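Local coordinates for protein putative oxidoreductase with NAD(P)-binding Rossmann-fold domain (Clostridium difficile, PDB 3UUW) that probably acts as an NAD(P)-dependent oxidoreductase of the Gfo/Idh/MocA family, binding the dinucleotide through its Rossmann-fold domain, at residues F34-R45 with I54-L63. Residues are numbered along the deposited sequence; the frame is centred on the assembly and turned at random. Where two conformers were deposited one is given.
Sequences FVGAFTPNKVKR and IMPFDSIESL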
loop_
_atom_site.group_PDB
_atom_site.type_symbol
_atom_site.label_atom_id
_atom_site.label_comp_id
_atom_site.label_asym_id
_atom_site.label_seq_id
_atom_site.Cartn_x
_atom_site.Cartn_y
_atom_site.Cartn_z
ATOM N N PHE A 34 -34.224 -24.084 -10.993
ATOM C CA PHE A 34 -33.042 -24.786 -11.527
ATOM C C PHE A 34 -33.520 -26.208 -11.881
ATOM O O PHE A 34 -33.515 -27.120 -11.052
ATOM C CB PHE A 34 -31.896 -24.797 -10.504
ATOM C CG PHE A 34 -30.518 -24.986 -11.111
ATOM C CD1 PHE A 34 -30.320 -25.755 -12.241
ATOM C CD2 PHE A 34 -29.416 -24.427 -10.505
ATOM C CE1 PHE A 34 -29.031 -25.920 -12.777
ATOM C CE2 PHE A 34 -28.135 -24.597 -11.024
ATOM C CZ PHE A 34 -27.948 -25.343 -12.174
ATOM N N VAL A 35 -33.979 -26.355 -13.119
ATOM C CA VAL A 35 -34.599 -27.592 -13.586
ATOM C C VAL A 35 -33.675 -28.790 -13.627
ATOM O O VAL A 35 -34.089 -29.913 -13.297
ATOM C CB VAL A 35 -35.210 -27.367 -14.997
ATOM C CG1 VAL A 35 -35.628 -28.694 -15.652
ATOM C CG2 VAL A 35 -36.366 -26.407 -14.900
ATOM N N GLY A 36 -32.434 -28.566 -14.040
ATOM C CA GLY A 36 -31.488 -29.656 -14.156
ATOM C C GLY A 36 -30.192 -29.258 -14.798
ATOM O O GLY A 36 -29.992 -28.103 -15.183
ATOM N N ALA A 37 -29.309 -30.242 -14.941
ATOM C CA ALA A 37 -28.013 -29.994 -15.515
ATOM C C ALA A 37 -27.519 -31.223 -16.273
ATOM O O ALA A 37 -27.880 -32.348 -15.949
ATOM C CB ALA A 37 -27.006 -29.610 -14.410
ATOM N N PHE A 38 -26.699 -30.975 -17.284
ATOM C CA PHE A 38 -26.108 -32.016 -18.085
ATOM C C PHE A 38 -24.656 -31.679 -18.312
ATOM O O PHE A 38 -24.294 -30.509 -18.511
ATOM C CB PHE A 38 -26.798 -32.143 -19.453
ATOM C CG PHE A 38 -26.008 -32.980 -20.438
ATOM C CD1 PHE A 38 -26.077 -34.360 -20.404
ATOM C CD2 PHE A 38 -25.124 -32.382 -21.323
ATOM C CE1 PHE A 38 -25.314 -35.124 -21.273
ATOM C CE2 PHE A 38 -24.367 -33.126 -22.192
ATOM C CZ PHE A 38 -24.458 -34.500 -22.173
ATOM N N THR A 39 -23.836 -32.723 -18.249
ATOM C CA THR A 39 -22.454 -32.679 -18.688
ATOM C C THR A 39 -22.154 -34.093 -19.250
ATOM O O THR A 39 -22.731 -35.074 -18.793
ATOM C CB THR A 39 -21.491 -32.185 -17.574
ATOM O OG1 THR A 39 -20.274 -31.716 -18.168
ATOM C CG2 THR A 39 -21.184 -33.276 -16.535
ATOM N N PRO A 40 -21.282 -34.202 -20.272
ATOM C CA PRO A 40 -21.079 -35.518 -20.898
ATOM C C PRO A 40 -20.609 -36.642 -19.995
ATOM O O PRO A 40 -20.950 -37.800 -20.236
ATOM C CB PRO A 40 -20.008 -35.234 -21.953
ATOM C CG PRO A 40 -20.220 -33.837 -22.316
ATOM C CD PRO A 40 -20.711 -33.122 -21.096
ATOM N N ASN A 41 -19.800 -36.314 -18.988
ATOM C CA ASN A 41 -19.252 -37.337 -18.099
ATOM C C ASN A 41 -20.318 -37.666 -17.073
ATOM O O ASN A 41 -20.558 -36.873 -16.158
ATOM C CB ASN A 41 -17.965 -36.841 -17.424
ATOM C CG ASN A 41 -17.340 -37.874 -16.509
ATOM O OD1 ASN A 41 -17.983 -38.391 -15.606
ATOM N ND2 ASN A 41 -16.066 -38.183 -16.746
ATOM N N LYS A 42 -20.944 -38.838 -17.220
ATOM C CA LYS A 42 -22.049 -39.240 -16.354
ATOM C C LYS A 42 -21.685 -39.260 -14.869
ATOM O O LYS A 42 -22.477 -38.846 -14.024
ATOM C CB LYS A 42 -22.615 -40.592 -16.784
ATOM C CG LYS A 42 -23.749 -41.105 -15.896
ATOM C CD LYS A 42 -24.399 -42.340 -16.483
ATOM C CE LYS A 42 -25.354 -42.964 -15.483
ATOM N NZ LYS A 42 -25.953 -44.227 -15.985
ATOM N N VAL A 43 -20.491 -39.738 -14.549
ATOM C CA VAL A 43 -20.067 -39.817 -13.149
ATOM C C VAL A 43 -19.978 -38.414 -12.536
ATOM O O VAL A 43 -20.489 -38.160 -11.443
ATOM C CB VAL A 43 -18.731 -40.573 -13.014
ATOM C CG1 VAL A 43 -18.227 -40.525 -11.575
ATOM C CG2 VAL A 43 -18.894 -42.026 -13.504
ATOM N N LYS A 44 -19.351 -37.497 -13.263
ATOM C CA LYS A 44 -19.211 -36.146 -12.780
ATOM C C LYS A 44 -20.586 -35.501 -12.693
ATOM O O LYS A 44 -20.885 -34.795 -11.721
ATOM C CB LYS A 44 -18.302 -35.326 -13.688
ATOM C CG LYS A 44 -17.985 -33.960 -13.113
ATOM C CD LYS A 44 -16.980 -33.166 -13.942
ATOM C CE LYS A 44 -17.588 -32.677 -15.236
ATOM N NZ LYS A 44 -16.577 -32.014 -16.122
ATOM N N ARG A 45 -21.419 -35.736 -13.709
ATOM C CA ARG A 45 -22.770 -35.178 -13.748
ATOM C C ARG A 45 -23.556 -35.556 -12.506
ATOM O O ARG A 45 -24.153 -34.701 -11.845
ATOM C CB ARG A 45 -23.520 -35.700 -14.982
ATOM C CG ARG A 45 -24.928 -35.197 -15.063
ATOM C CD ARG A 45 -25.541 -35.437 -16.402
ATOM N NE ARG A 45 -25.932 -36.816 -16.639
ATOM C CZ ARG A 45 -25.452 -37.619 -17.596
ATOM N NH1 ARG A 45 -24.500 -37.235 -18.446
ATOM N NH2 ARG A 45 -25.947 -38.830 -17.708
ATOM N N ILE A 54 -29.846 -31.088 -7.609
ATOM C CA ILE A 54 -30.334 -30.726 -8.919
ATOM C C ILE A 54 -30.571 -32.029 -9.675
ATOM O O ILE A 54 -29.860 -33.014 -9.466
ATOM C CB ILE A 54 -29.306 -29.871 -9.698
ATOM C CG1 ILE A 54 -29.037 -28.542 -8.986
ATOM C CG2 ILE A 54 -29.830 -29.538 -11.083
ATOM C CD1 ILE A 54 -27.854 -27.772 -9.573
ATOM N N MET A 55 -31.559 -32.017 -10.557
ATOM C CA MET A 55 -31.897 -33.189 -11.356
ATOM C C MET A 55 -30.889 -33.349 -12.494
ATOM O O MET A 55 -30.694 -32.424 -13.273
ATOM C CB MET A 55 -33.303 -33.023 -11.942
ATOM C CG MET A 55 -33.775 -34.174 -12.818
ATOM S SD MET A 55 -33.942 -35.730 -11.923
ATOM C CE MET A 55 -35.209 -35.297 -10.736
ATOM N N PRO A 56 -30.227 -34.515 -12.582
ATOM C CA PRO A 56 -29.330 -34.749 -13.721
ATOM C C PRO A 56 -30.124 -35.159 -14.964
ATOM O O PRO A 56 -31.098 -35.932 -14.862
ATOM C CB PRO A 56 -28.454 -35.905 -13.257
ATOM C CG PRO A 56 -29.278 -36.643 -12.276
ATOM C CD PRO A 56 -30.212 -35.640 -11.631
ATOM N N PHE A 57 -29.713 -34.655 -16.123
ATOM C CA PHE A 57 -30.329 -35.015 -17.403
ATOM C C PHE A 57 -29.320 -35.791 -18.261
ATOM O O PHE A 57 -28.110 -35.615 -18.138
ATOM C CB PHE A 57 -30.847 -33.774 -18.135
ATOM C CG PHE A 57 -32.202 -33.300 -17.654
ATOM C CD1 PHE A 57 -32.351 -32.715 -16.409
ATOM C CD2 PHE A 57 -33.327 -33.456 -18.450
ATOM C CE1 PHE A 57 -33.599 -32.290 -15.964
ATOM C CE2 PHE A 57 -34.579 -33.029 -18.015
ATOM C CZ PHE A 57 -34.719 -32.449 -16.771
ATOM N N ASP A 58 -29.824 -36.645 -19.133
ATOM C CA ASP A 58 -28.947 -37.520 -19.907
ATOM C C ASP A 58 -28.518 -36.949 -21.257
ATOM O O ASP A 58 -27.695 -37.545 -21.930
ATOM C CB ASP A 58 -29.567 -38.906 -20.079
ATOM C CG ASP A 58 -30.888 -38.879 -20.811
ATOM O OD1 ASP A 58 -31.156 -37.905 -21.545
ATOM O OD2 ASP A 58 -31.664 -39.850 -20.646
ATOM N N SER A 59 -29.062 -35.795 -21.638
ATOM C CA SER A 59 -28.676 -35.160 -22.899
ATOM C C SER A 59 -29.021 -33.682 -22.937
ATOM O O SER A 59 -29.857 -33.205 -22.175
ATOM C CB SER A 59 -29.369 -35.842 -24.088
ATOM O OG SER A 59 -30.762 -35.581 -24.089
ATOM N N ILE A 60 -28.354 -32.980 -23.848
ATOM C CA ILE A 60 -28.614 -31.575 -24.110
ATOM C C ILE A 60 -30.064 -31.389 -24.506
ATOM O O ILE A 60 -30.734 -30.476 -24.032
ATOM C CB ILE A 60 -27.724 -31.062 -25.277
ATOM C CG1 ILE A 60 -26.280 -30.953 -24.826
ATOM C CG2 ILE A 60 -28.223 -29.690 -25.790
ATOM C CD1 ILE A 60 -25.268 -30.961 -25.988
ATOM N N GLU A 61 -30.554 -32.266 -25.378
ATOM C CA GLU A 61 -31.910 -32.126 -25.888
ATOM C C GLU A 61 -32.980 -32.331 -24.827
ATOM O O GLU A 61 -33.901 -31.533 -24.738
ATOM C CB GLU A 61 -32.149 -33.049 -27.082
ATOM C CG GLU A 61 -31.326 -32.703 -28.305
ATOM C CD GLU A 61 -29.889 -33.231 -28.284
ATOM O OE1 GLU A 61 -29.503 -33.969 -27.342
ATOM O OE2 GLU A 61 -29.145 -32.901 -29.244
ATOM N N SER A 62 -32.856 -33.373 -24.013
ATOM C CA SER A 62 -33.857 -33.633 -22.980
ATOM C C SER A 62 -33.929 -32.502 -21.962
ATOM O O SER A 62 -35.004 -32.176 -21.467
ATOM C CB SER A 62 -33.606 -34.965 -22.274
ATOM O OG SER A 62 -32.363 -34.986 -21.616
ATOM N N LEU A 63 -32.786 -31.911 -21.632
ATOM C CA LEU A 63 -32.785 -30.806 -20.683
ATOM C C LEU A 63 -33.421 -29.564 -21.310
ATOM O O LEU A 63 -34.277 -28.921 -20.699
ATOM C CB LEU A 63 -31.367 -30.491 -20.214
ATOM C CG LEU A 63 -31.187 -29.290 -19.274
ATOM C CD1 LEU A 63 -32.019 -29.444 -17.963
ATOM C CD2 LEU A 63 -29.704 -29.099 -18.972
HETATM O O HOH W 1 -33.356 -29.644 -10.183
#
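Ile54 lays its CD1 methyl over one face of the Phe34 ring, 3.6 Å from the ring centroid, while its other branch, CG2, presses tightly on the backbone of Gly36 at 3.5 Å from CA. With no side chain on Gly36, the Phe57 ring can lie against the strand: its CE1 comes 3.8 Å from Gly36 CA, its CZ meets Val35 CG1, and Leu63 CD1 covers one of its faces. Phe38, its CG turned anti to the backbone N (chi1 166°), extends its ring beneath the start of helix 60-64, where Ser59 CA makes a CH-pi contact with the face and Ile60 CG1 lies 3.9 Å from CE2 of Phe38; Phe57 O sits at the ring edge.

Backbone polar groups join the two segments in a single bridge, Ala37 with Pro56. Ala37 N donates to Met55 O and Ala37 O receives Phe57 N at 3.0 Å, the straighter bond (163°). Toward Phe34, a water accepts from Met55 N, donates to Phe34 O and makes a weak bond to Val35 O. A bend at chi3 turns the Arg45 guanidinium back between Lys42 CA and Asp58 CA, on opposite faces; Arg45 NE lies 2.9 Å from Phe57 O, too badly angled for a hydrogen bond, while NH1 donates in the group's plane to Thr39 O.

This is the return path after the second Rossmann strand: helix 42-52 leads into the 54-59 loop, which pairs back on 33-38, the outermost strand of the parallel sheet within this chain. Thr39 OG1, hydrogen-bonded to Leu14 N, ties the strand end to the glycine-rich loop that probably receives the dinucleotide. Cys49 packs on Ala37 and Pro56, Ile60 reaches helix 79-88, and Arg53 of a second subunit packs on Phe34 and Ile54.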